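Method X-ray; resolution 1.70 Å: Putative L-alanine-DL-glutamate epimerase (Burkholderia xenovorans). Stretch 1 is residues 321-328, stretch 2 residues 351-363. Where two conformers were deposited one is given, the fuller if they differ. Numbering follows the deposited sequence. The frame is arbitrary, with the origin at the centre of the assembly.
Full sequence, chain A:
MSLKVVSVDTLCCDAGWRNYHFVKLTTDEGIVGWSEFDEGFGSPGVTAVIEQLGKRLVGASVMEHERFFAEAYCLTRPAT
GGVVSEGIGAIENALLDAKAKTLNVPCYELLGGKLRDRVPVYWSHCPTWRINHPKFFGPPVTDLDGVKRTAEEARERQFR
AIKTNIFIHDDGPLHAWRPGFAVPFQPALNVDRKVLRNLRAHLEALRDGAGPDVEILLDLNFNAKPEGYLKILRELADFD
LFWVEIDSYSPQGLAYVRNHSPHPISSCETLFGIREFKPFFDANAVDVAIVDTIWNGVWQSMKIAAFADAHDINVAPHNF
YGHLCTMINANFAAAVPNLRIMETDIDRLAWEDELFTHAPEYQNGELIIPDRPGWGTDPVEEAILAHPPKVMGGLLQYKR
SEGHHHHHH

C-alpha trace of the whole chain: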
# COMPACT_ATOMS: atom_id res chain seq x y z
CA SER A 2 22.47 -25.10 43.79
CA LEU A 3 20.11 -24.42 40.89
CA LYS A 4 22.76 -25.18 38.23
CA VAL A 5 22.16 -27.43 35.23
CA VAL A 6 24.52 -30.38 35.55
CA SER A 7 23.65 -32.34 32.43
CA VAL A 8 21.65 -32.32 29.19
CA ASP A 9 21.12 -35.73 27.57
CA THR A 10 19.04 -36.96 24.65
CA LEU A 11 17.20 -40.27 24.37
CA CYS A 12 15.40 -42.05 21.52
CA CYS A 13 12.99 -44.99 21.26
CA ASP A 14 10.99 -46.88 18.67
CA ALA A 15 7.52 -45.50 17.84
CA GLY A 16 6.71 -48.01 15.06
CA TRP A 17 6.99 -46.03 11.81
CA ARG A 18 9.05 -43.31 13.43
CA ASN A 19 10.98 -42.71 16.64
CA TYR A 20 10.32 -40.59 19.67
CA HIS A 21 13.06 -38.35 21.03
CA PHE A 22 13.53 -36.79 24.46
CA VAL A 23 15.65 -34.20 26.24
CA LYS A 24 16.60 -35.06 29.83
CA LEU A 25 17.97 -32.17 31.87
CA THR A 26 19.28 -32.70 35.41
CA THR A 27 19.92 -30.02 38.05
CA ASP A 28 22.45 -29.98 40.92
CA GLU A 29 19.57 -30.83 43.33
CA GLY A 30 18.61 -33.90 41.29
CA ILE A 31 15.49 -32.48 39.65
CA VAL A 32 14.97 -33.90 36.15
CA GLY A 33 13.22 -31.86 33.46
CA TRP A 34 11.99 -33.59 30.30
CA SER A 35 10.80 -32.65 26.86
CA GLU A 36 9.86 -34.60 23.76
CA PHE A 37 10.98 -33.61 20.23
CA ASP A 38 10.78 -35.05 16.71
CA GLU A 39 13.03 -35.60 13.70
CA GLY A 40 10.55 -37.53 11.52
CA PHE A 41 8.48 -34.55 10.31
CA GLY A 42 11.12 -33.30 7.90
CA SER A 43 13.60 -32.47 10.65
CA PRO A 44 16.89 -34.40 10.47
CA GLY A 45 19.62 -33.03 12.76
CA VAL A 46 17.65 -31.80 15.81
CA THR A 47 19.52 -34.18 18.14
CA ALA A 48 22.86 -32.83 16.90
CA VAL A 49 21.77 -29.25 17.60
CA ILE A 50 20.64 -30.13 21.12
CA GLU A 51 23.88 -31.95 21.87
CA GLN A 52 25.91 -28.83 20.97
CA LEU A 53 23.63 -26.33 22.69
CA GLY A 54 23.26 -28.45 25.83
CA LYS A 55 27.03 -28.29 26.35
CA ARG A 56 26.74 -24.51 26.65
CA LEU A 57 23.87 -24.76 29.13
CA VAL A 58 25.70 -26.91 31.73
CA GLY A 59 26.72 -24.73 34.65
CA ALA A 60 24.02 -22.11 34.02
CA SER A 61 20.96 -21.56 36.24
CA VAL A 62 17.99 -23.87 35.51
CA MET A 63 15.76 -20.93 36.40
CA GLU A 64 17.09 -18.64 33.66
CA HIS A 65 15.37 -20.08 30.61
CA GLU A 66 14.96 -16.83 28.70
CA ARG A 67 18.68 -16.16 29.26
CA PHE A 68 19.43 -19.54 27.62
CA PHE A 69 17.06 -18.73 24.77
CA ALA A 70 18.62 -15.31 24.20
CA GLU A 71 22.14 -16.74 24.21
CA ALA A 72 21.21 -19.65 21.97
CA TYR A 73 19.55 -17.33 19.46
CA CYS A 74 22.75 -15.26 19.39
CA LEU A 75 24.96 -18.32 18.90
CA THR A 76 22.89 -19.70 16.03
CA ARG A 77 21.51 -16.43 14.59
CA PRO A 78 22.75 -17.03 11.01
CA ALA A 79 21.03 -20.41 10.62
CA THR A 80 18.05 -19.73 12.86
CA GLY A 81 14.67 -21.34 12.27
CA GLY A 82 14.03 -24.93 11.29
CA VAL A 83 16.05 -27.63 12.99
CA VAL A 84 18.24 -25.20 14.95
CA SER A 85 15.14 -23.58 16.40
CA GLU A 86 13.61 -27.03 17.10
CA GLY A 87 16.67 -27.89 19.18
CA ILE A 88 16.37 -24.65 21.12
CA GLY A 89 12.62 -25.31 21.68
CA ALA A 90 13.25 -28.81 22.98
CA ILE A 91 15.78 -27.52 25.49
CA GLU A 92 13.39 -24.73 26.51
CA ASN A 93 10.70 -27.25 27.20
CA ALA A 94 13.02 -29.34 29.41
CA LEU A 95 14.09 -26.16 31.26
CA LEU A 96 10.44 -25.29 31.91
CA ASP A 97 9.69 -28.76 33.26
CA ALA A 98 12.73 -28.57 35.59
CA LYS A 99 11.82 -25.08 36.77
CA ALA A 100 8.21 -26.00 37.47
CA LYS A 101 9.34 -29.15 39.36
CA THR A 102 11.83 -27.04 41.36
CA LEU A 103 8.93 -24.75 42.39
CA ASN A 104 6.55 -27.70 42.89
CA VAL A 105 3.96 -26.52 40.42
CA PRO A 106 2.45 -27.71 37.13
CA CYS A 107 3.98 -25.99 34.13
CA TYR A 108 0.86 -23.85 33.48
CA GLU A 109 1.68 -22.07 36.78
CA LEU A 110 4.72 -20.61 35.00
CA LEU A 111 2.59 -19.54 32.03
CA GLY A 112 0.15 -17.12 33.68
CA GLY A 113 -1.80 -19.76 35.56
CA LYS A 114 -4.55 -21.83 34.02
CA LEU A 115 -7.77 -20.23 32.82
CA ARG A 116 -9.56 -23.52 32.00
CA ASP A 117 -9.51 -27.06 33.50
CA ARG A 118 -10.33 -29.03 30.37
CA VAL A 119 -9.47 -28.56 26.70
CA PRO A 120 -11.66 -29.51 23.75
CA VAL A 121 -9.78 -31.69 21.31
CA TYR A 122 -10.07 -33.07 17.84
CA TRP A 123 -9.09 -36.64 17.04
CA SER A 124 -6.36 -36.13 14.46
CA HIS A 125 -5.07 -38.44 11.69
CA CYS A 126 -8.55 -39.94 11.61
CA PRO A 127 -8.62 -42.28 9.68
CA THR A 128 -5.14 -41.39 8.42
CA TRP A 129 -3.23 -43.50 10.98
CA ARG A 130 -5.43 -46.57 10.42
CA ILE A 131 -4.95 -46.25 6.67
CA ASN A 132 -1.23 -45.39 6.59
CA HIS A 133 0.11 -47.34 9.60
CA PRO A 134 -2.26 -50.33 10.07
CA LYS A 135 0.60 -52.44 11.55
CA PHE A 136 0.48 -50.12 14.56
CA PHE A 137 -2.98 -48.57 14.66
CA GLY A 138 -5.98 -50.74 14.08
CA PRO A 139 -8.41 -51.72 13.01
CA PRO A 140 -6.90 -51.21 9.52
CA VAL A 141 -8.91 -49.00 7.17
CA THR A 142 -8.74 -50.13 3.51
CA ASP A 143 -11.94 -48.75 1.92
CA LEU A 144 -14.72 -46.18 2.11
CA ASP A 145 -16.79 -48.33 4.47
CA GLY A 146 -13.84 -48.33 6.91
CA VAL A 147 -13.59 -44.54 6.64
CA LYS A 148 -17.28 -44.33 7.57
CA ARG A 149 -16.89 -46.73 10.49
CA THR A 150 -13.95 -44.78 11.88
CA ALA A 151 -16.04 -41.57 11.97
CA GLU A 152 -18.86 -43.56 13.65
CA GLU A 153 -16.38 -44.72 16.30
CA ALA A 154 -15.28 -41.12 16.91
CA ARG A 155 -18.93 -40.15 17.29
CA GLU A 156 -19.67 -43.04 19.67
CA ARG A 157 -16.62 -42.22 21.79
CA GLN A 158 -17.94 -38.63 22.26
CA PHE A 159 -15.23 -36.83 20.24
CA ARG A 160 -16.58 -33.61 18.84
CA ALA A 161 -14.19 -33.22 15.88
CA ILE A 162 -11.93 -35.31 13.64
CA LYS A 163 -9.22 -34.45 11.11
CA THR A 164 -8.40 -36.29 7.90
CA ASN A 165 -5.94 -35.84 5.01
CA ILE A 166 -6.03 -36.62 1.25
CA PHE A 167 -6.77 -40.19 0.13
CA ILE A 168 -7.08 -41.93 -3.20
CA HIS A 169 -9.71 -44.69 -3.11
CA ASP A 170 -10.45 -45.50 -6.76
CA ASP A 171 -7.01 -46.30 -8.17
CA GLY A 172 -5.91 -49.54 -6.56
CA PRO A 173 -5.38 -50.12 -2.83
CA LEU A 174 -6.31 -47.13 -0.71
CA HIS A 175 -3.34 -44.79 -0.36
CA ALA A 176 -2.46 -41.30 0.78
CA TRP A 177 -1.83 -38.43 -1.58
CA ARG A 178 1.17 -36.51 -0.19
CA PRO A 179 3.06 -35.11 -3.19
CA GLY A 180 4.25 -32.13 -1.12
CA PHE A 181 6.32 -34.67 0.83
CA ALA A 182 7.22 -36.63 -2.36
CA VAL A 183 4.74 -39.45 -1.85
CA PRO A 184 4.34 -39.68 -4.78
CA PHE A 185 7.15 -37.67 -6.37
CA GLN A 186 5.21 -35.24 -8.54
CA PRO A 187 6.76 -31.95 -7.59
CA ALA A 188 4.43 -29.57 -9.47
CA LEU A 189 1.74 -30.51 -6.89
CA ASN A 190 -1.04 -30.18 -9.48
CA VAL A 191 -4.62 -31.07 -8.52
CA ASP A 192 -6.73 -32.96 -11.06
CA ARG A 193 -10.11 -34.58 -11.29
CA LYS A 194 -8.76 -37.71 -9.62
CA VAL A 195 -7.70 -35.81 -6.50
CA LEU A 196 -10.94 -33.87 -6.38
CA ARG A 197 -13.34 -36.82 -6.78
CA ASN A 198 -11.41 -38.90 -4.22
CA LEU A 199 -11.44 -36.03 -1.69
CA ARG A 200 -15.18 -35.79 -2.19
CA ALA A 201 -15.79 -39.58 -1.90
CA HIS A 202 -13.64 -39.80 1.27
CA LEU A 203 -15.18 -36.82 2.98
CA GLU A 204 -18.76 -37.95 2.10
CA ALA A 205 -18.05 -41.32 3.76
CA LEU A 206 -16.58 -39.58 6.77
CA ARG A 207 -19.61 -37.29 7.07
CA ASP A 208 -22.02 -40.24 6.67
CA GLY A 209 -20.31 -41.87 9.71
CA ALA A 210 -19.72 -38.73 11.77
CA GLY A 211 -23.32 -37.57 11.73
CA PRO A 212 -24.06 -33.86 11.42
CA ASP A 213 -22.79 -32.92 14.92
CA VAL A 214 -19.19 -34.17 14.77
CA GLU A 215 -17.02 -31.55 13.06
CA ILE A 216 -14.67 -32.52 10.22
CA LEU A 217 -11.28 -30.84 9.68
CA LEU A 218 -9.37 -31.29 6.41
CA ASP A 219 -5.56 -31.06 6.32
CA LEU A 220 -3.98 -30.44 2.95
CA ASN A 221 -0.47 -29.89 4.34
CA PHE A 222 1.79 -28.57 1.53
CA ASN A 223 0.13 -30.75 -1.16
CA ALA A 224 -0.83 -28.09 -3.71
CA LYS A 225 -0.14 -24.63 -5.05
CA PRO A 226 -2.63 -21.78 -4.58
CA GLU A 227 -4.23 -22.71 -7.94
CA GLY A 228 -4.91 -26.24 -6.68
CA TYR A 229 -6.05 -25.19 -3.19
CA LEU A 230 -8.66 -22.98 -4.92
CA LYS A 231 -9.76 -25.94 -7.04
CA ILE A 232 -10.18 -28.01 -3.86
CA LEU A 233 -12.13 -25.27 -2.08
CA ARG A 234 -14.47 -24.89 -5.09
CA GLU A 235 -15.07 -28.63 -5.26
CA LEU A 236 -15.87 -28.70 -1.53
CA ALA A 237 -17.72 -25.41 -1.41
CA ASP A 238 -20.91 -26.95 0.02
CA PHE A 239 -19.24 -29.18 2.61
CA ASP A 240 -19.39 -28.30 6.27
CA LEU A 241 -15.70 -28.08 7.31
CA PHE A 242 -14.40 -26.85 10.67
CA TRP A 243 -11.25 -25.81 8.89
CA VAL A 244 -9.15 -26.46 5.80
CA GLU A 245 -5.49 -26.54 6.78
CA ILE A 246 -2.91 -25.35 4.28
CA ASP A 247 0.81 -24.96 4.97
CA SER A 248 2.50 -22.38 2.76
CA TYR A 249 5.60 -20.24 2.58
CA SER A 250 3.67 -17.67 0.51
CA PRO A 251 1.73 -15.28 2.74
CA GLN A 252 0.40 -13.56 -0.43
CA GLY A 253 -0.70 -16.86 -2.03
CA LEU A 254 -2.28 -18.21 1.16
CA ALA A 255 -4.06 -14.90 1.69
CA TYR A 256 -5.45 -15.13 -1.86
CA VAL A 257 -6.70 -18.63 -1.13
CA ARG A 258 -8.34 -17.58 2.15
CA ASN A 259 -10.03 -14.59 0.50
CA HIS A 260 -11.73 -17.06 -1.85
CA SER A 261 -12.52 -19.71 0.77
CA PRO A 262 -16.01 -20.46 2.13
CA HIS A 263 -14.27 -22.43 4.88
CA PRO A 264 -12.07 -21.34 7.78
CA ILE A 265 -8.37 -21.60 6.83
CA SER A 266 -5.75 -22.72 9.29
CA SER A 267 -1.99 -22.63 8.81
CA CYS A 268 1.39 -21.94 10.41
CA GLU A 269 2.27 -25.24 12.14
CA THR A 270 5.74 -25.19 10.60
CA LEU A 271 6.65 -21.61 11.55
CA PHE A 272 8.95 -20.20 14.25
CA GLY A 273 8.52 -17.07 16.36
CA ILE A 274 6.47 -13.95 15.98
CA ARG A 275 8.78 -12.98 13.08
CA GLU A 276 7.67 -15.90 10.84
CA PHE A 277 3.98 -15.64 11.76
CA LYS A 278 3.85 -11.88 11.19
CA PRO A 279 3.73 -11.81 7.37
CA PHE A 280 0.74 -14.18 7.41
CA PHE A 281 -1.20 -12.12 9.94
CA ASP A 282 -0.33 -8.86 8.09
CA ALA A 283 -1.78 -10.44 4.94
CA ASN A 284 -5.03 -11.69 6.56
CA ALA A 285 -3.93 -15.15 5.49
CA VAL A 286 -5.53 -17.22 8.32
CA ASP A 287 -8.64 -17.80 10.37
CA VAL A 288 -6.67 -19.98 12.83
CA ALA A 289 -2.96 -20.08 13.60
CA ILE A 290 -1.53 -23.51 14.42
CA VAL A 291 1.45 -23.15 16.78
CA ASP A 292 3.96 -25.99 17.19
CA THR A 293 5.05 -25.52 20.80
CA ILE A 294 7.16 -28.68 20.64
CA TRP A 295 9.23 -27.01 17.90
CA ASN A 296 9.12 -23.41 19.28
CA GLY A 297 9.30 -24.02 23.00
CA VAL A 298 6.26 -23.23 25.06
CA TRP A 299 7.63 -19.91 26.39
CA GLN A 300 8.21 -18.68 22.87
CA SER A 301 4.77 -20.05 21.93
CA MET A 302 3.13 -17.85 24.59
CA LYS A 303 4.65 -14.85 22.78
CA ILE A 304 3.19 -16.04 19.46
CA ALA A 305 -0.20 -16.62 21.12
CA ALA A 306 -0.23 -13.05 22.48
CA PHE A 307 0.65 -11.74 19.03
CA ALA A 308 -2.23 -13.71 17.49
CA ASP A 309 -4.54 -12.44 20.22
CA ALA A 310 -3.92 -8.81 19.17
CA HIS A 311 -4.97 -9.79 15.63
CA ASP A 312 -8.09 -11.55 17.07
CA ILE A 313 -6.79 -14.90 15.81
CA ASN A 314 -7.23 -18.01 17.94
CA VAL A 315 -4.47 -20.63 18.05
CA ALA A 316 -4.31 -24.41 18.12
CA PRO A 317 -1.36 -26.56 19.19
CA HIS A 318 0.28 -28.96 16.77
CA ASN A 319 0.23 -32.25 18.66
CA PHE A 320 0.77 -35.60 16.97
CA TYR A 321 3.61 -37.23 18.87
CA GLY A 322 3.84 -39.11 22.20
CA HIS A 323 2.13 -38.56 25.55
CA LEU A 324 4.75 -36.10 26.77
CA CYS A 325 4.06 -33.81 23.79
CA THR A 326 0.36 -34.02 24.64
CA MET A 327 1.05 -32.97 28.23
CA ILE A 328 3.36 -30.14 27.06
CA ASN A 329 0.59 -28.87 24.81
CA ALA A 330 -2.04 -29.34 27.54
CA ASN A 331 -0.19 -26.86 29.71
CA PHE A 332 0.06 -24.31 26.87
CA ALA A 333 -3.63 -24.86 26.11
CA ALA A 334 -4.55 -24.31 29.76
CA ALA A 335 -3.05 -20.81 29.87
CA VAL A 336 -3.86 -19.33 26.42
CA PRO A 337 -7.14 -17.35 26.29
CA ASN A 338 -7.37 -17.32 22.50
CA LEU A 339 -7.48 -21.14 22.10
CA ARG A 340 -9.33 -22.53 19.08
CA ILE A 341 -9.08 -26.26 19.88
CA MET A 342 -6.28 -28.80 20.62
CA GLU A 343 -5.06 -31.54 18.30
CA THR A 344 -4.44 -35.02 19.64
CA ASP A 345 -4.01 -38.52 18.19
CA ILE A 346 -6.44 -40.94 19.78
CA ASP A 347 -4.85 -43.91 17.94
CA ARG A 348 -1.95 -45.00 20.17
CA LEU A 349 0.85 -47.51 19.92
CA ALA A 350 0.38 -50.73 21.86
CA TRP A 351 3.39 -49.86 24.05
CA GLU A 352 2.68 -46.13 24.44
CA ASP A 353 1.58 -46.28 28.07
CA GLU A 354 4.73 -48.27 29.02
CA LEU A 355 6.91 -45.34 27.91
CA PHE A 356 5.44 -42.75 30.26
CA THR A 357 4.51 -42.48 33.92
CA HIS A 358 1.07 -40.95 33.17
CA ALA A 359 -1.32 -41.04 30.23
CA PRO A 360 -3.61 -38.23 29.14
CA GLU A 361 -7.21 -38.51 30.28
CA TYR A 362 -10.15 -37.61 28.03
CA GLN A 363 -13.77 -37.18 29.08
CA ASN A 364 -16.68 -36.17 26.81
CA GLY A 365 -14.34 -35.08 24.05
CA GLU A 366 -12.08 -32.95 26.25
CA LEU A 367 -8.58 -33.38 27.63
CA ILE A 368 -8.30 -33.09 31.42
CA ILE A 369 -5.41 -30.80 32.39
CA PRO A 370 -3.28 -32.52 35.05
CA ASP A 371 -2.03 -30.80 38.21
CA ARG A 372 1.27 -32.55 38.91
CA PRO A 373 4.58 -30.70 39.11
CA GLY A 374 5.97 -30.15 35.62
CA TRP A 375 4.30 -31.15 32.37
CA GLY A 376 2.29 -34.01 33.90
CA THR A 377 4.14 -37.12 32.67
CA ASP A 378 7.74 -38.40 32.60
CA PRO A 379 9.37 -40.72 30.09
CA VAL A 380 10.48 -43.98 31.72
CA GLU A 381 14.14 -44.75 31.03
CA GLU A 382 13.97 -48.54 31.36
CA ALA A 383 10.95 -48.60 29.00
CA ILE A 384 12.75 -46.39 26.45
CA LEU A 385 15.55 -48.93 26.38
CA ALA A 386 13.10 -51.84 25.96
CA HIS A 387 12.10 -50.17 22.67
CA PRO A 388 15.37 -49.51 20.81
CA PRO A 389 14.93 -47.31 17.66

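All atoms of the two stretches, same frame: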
# COMPACT_ATOMS: atom_id res chain seq x y z
N TYR A 321 2.45 -36.48 18.47
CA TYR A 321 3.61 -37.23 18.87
C TYR A 321 3.21 -38.11 20.07
O TYR A 321 2.08 -38.62 20.13
CB TYR A 321 4.71 -36.24 19.26
CG TYR A 321 4.92 -35.05 18.31
CD1 TYR A 321 5.72 -35.18 17.18
CD2 TYR A 321 4.35 -33.79 18.60
CE1 TYR A 321 5.97 -34.07 16.31
CE2 TYR A 321 4.56 -32.66 17.73
CZ TYR A 321 5.38 -32.82 16.59
OH TYR A 321 5.65 -31.76 15.73
N GLY A 322 4.10 -38.26 21.04
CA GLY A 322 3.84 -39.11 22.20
C GLY A 322 3.11 -38.41 23.33
O GLY A 322 2.75 -37.22 23.23
N HIS A 323 2.89 -39.13 24.42
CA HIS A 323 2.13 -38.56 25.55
C HIS A 323 2.79 -37.34 26.14
O HIS A 323 2.10 -36.46 26.61
CB HIS A 323 1.94 -39.57 26.69
CG HIS A 323 0.93 -40.64 26.41
ND1 HIS A 323 -0.05 -40.51 25.45
CD2 HIS A 323 0.74 -41.85 26.98
CE1 HIS A 323 -0.81 -41.60 25.45
NE2 HIS A 323 -0.34 -42.43 26.38
N LEU A 324 4.11 -37.28 26.19
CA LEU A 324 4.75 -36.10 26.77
C LEU A 324 4.45 -34.84 25.95
O LEU A 324 4.16 -33.78 26.51
CB LEU A 324 6.24 -36.30 26.98
CG LEU A 324 7.03 -35.11 27.53
CD1 LEU A 324 6.38 -34.53 28.79
CD2 LEU A 324 8.47 -35.49 27.82
N CYS A 325 4.47 -34.95 24.63
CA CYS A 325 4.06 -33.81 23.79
C CYS A 325 2.63 -33.39 24.08
O CYS A 325 2.33 -32.20 24.10
CB CYS A 325 4.21 -34.12 22.31
SG CYS A 325 5.94 -34.18 21.78
N THR A 326 1.74 -34.36 24.31
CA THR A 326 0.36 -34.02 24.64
C THR A 326 0.29 -33.24 25.93
O THR A 326 -0.45 -32.23 26.03
CB THR A 326 -0.53 -35.28 24.72
OG1 THR A 326 -0.59 -35.90 23.44
CG2 THR A 326 -1.96 -34.92 25.15
N MET A 327 1.07 -33.66 26.93
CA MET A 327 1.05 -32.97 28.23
C MET A 327 1.73 -31.59 28.12
O MET A 327 1.28 -30.63 28.73
CB MET A 327 1.67 -33.84 29.32
CG MET A 327 0.92 -35.12 29.55
SD MET A 327 -0.86 -34.93 29.97
CE MET A 327 -1.03 -36.29 31.20
N ILE A 328 2.75 -31.46 27.29
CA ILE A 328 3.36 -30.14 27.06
C ILE A 328 2.31 -29.18 26.51
O ILE A 328 2.09 -28.07 27.03
CB ILE A 328 4.57 -30.28 26.09
CG1 ILE A 328 5.70 -30.99 26.81
CG2 ILE A 328 5.10 -28.91 25.61
CD1 ILE A 328 6.85 -31.41 25.89
N TRP A 351 2.47 -50.07 22.94
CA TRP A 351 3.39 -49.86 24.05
C TRP A 351 3.47 -48.41 24.56
O TRP A 351 4.32 -48.07 25.38
CB TRP A 351 4.78 -50.39 23.70
CG TRP A 351 5.46 -49.72 22.56
CD1 TRP A 351 6.33 -48.67 22.65
CD2 TRP A 351 5.34 -50.02 21.17
NE1 TRP A 351 6.79 -48.33 21.42
CE2 TRP A 351 6.19 -49.13 20.48
CE3 TRP A 351 4.60 -50.96 20.43
CZ2 TRP A 351 6.32 -49.13 19.09
CZ3 TRP A 351 4.74 -50.96 19.04
CH2 TRP A 351 5.59 -50.05 18.39
N GLU A 352 2.58 -47.54 24.07
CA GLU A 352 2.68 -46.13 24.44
C GLU A 352 2.66 -45.92 25.96
O GLU A 352 3.46 -45.15 26.50
CB GLU A 352 1.54 -45.34 23.81
CG GLU A 352 1.55 -43.83 24.05
CD GLU A 352 2.54 -43.09 23.20
OE1 GLU A 352 3.08 -43.69 22.23
OE2 GLU A 352 2.78 -41.88 23.49
N ASP A 353 1.74 -46.58 26.65
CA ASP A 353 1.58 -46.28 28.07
C ASP A 353 2.78 -46.77 28.90
O ASP A 353 3.06 -46.20 29.95
CB ASP A 353 0.25 -46.82 28.61
CG ASP A 353 -0.98 -46.05 28.08
OD1 ASP A 353 -0.84 -45.05 27.31
OD2 ASP A 353 -2.10 -46.46 28.43
N GLU A 354 3.49 -47.79 28.41
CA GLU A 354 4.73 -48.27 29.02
C GLU A 354 5.80 -47.18 29.09
O GLU A 354 6.61 -47.16 30.01
CB GLU A 354 5.28 -49.48 28.22
CG GLU A 354 6.45 -50.26 28.83
CD GLU A 354 7.14 -51.22 27.82
OE1 GLU A 354 6.56 -51.52 26.75
OE2 GLU A 354 8.29 -51.65 28.09
N LEU A 355 5.81 -46.30 28.08
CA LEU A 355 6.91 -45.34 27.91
C LEU A 355 6.82 -44.16 28.85
O LEU A 355 7.82 -43.46 29.02
CB LEU A 355 6.92 -44.79 26.48
CG LEU A 355 7.20 -45.82 25.39
CD1 LEU A 355 6.93 -45.21 24.02
CD2 LEU A 355 8.63 -46.34 25.49
N PHE A 356 5.65 -43.93 29.45
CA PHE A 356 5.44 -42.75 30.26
C PHE A 356 4.79 -43.08 31.60
O PHE A 356 4.02 -44.04 31.71
CB PHE A 356 4.53 -41.76 29.49
CG PHE A 356 5.08 -41.34 28.15
CD1 PHE A 356 6.05 -40.35 28.07
CD2 PHE A 356 4.68 -41.95 26.97
CE1 PHE A 356 6.57 -39.95 26.85
CE2 PHE A 356 5.18 -41.56 25.75
CZ PHE A 356 6.16 -40.56 25.70
N THR A 357 5.06 -42.25 32.59
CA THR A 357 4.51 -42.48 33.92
C THR A 357 2.99 -42.27 33.97
O THR A 357 2.28 -43.04 34.64
CB THR A 357 5.19 -41.61 34.98
OG1 THR A 357 5.11 -40.24 34.59
CG2 THR A 357 6.67 -42.02 35.21
N HIS A 358 2.50 -41.27 33.24
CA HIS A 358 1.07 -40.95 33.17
C HIS A 358 0.58 -40.77 31.75
O HIS A 358 1.30 -40.28 30.87
CB HIS A 358 0.77 -39.64 33.92
CG HIS A 358 1.16 -39.69 35.36
ND1 HIS A 358 0.38 -40.32 36.32
CD2 HIS A 358 2.25 -39.21 36.01
CE1 HIS A 358 0.98 -40.21 37.49
NE2 HIS A 358 2.10 -39.53 37.34
N ALA A 359 -0.67 -41.18 31.52
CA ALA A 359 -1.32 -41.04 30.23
C ALA A 359 -2.35 -39.93 30.30
O ALA A 359 -3.02 -39.74 31.32
CB ALA A 359 -2.01 -42.38 29.86
N PRO A 360 -2.55 -39.22 29.19
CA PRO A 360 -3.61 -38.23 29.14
C PRO A 360 -4.98 -38.84 29.34
O PRO A 360 -5.22 -39.97 28.90
CB PRO A 360 -3.53 -37.63 27.73
CG PRO A 360 -2.52 -38.38 27.03
CD PRO A 360 -1.82 -39.33 27.92
N GLU A 361 -5.85 -38.08 29.99
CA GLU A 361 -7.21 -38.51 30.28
C GLU A 361 -8.20 -37.65 29.51
O GLU A 361 -8.15 -36.44 29.60
CB GLU A 361 -7.49 -38.43 31.78
CG GLU A 361 -6.63 -39.39 32.61
CD GLU A 361 -6.85 -39.27 34.13
OE1 GLU A 361 -7.68 -38.44 34.57
OE2 GLU A 361 -6.18 -40.02 34.88
N TYR A 362 -9.09 -38.31 28.77
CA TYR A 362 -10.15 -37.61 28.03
C TYR A 362 -11.50 -37.96 28.64
O TYR A 362 -11.70 -39.09 29.09
CB TYR A 362 -10.14 -37.99 26.56
CG TYR A 362 -8.80 -37.74 25.91
CD1 TYR A 362 -8.47 -36.47 25.44
CD2 TYR A 362 -7.88 -38.75 25.77
CE1 TYR A 362 -7.23 -36.22 24.88
CE2 TYR A 362 -6.62 -38.52 25.20
CZ TYR A 362 -6.31 -37.24 24.74
OH TYR A 362 -5.06 -37.00 24.19
N GLN A 363 -12.39 -36.99 28.65
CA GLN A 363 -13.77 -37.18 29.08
C GLN A 363 -14.67 -36.30 28.24
O GLN A 363 -14.43 -35.10 28.13
CB GLN A 363 -13.89 -36.83 30.56
CG GLN A 363 -15.30 -37.01 31.16
CD GLN A 363 -15.36 -36.52 32.62
OE1 GLN A 363 -14.37 -36.59 33.36
NE2 GLN A 363 -16.52 -35.99 33.01

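The two stretches meet where the first turns of a helix, beginning at His323, lie against a mostly irregular segment that opens with a weakly bonded helical turn at about 352-355. No backbone-to-backbone hydrogen bond joins them; the nearest CA partners, Gly322 CA to Glu352 CA at 7.5 Å and His323 CA to Ala359 CA at 6.3 Å, leave room for side chains. Together they bury 508 Å².

Tyr321 makes no contact; its CA-to-CB bond points sideways. Gly322 occupies the N-cap position, and its CA lies 3.2 Å from Glu352 OE2. An ideal CB here would fall 3.3 Å from both Phe356 CZ and Glu352 OE2, so the absence of a side chain relieves a tight fit. The same carboxylate oxygen accepts a hydrogen bond from the backbone: His323 N to Glu352 OE2 is 2.9 Å, with an N-H...O angle of 134°. An amide in the first helical turn lacks an i-4 carbonyl within the helix, and Glu352 supplies an acceptor.

His323 is the centre of the contact, with 135 Å² covered. Its ring is sandwiched: Glu352 CG sits 3.5 Å from the His323 ring centroid over one face, and Pro360 CD 3.3 Å from that centroid over the opposite face, 20° and 14° off the normal, both CH-pi geometry. At the ring edge, His323 NE2 donates to Asp353 OD1 at 2.8 Å and 159°, a nearly straight bond that helps fix the ring's orientation. His323 CB in turn lies over the Phe356 ring, 3.9 Å from its centroid.

Leu324 extends this apolar patch, its CB 3.7 Å from Phe356 CE1. One turn beyond Gly322, Thr326 CG2 approaches Pro360 CG at 4.0 Å and Tyr362 OH at 3.9 Å. Met327 starts sideways but its end comes nearer, bringing CE within 3.8 Å of Pro360 CA.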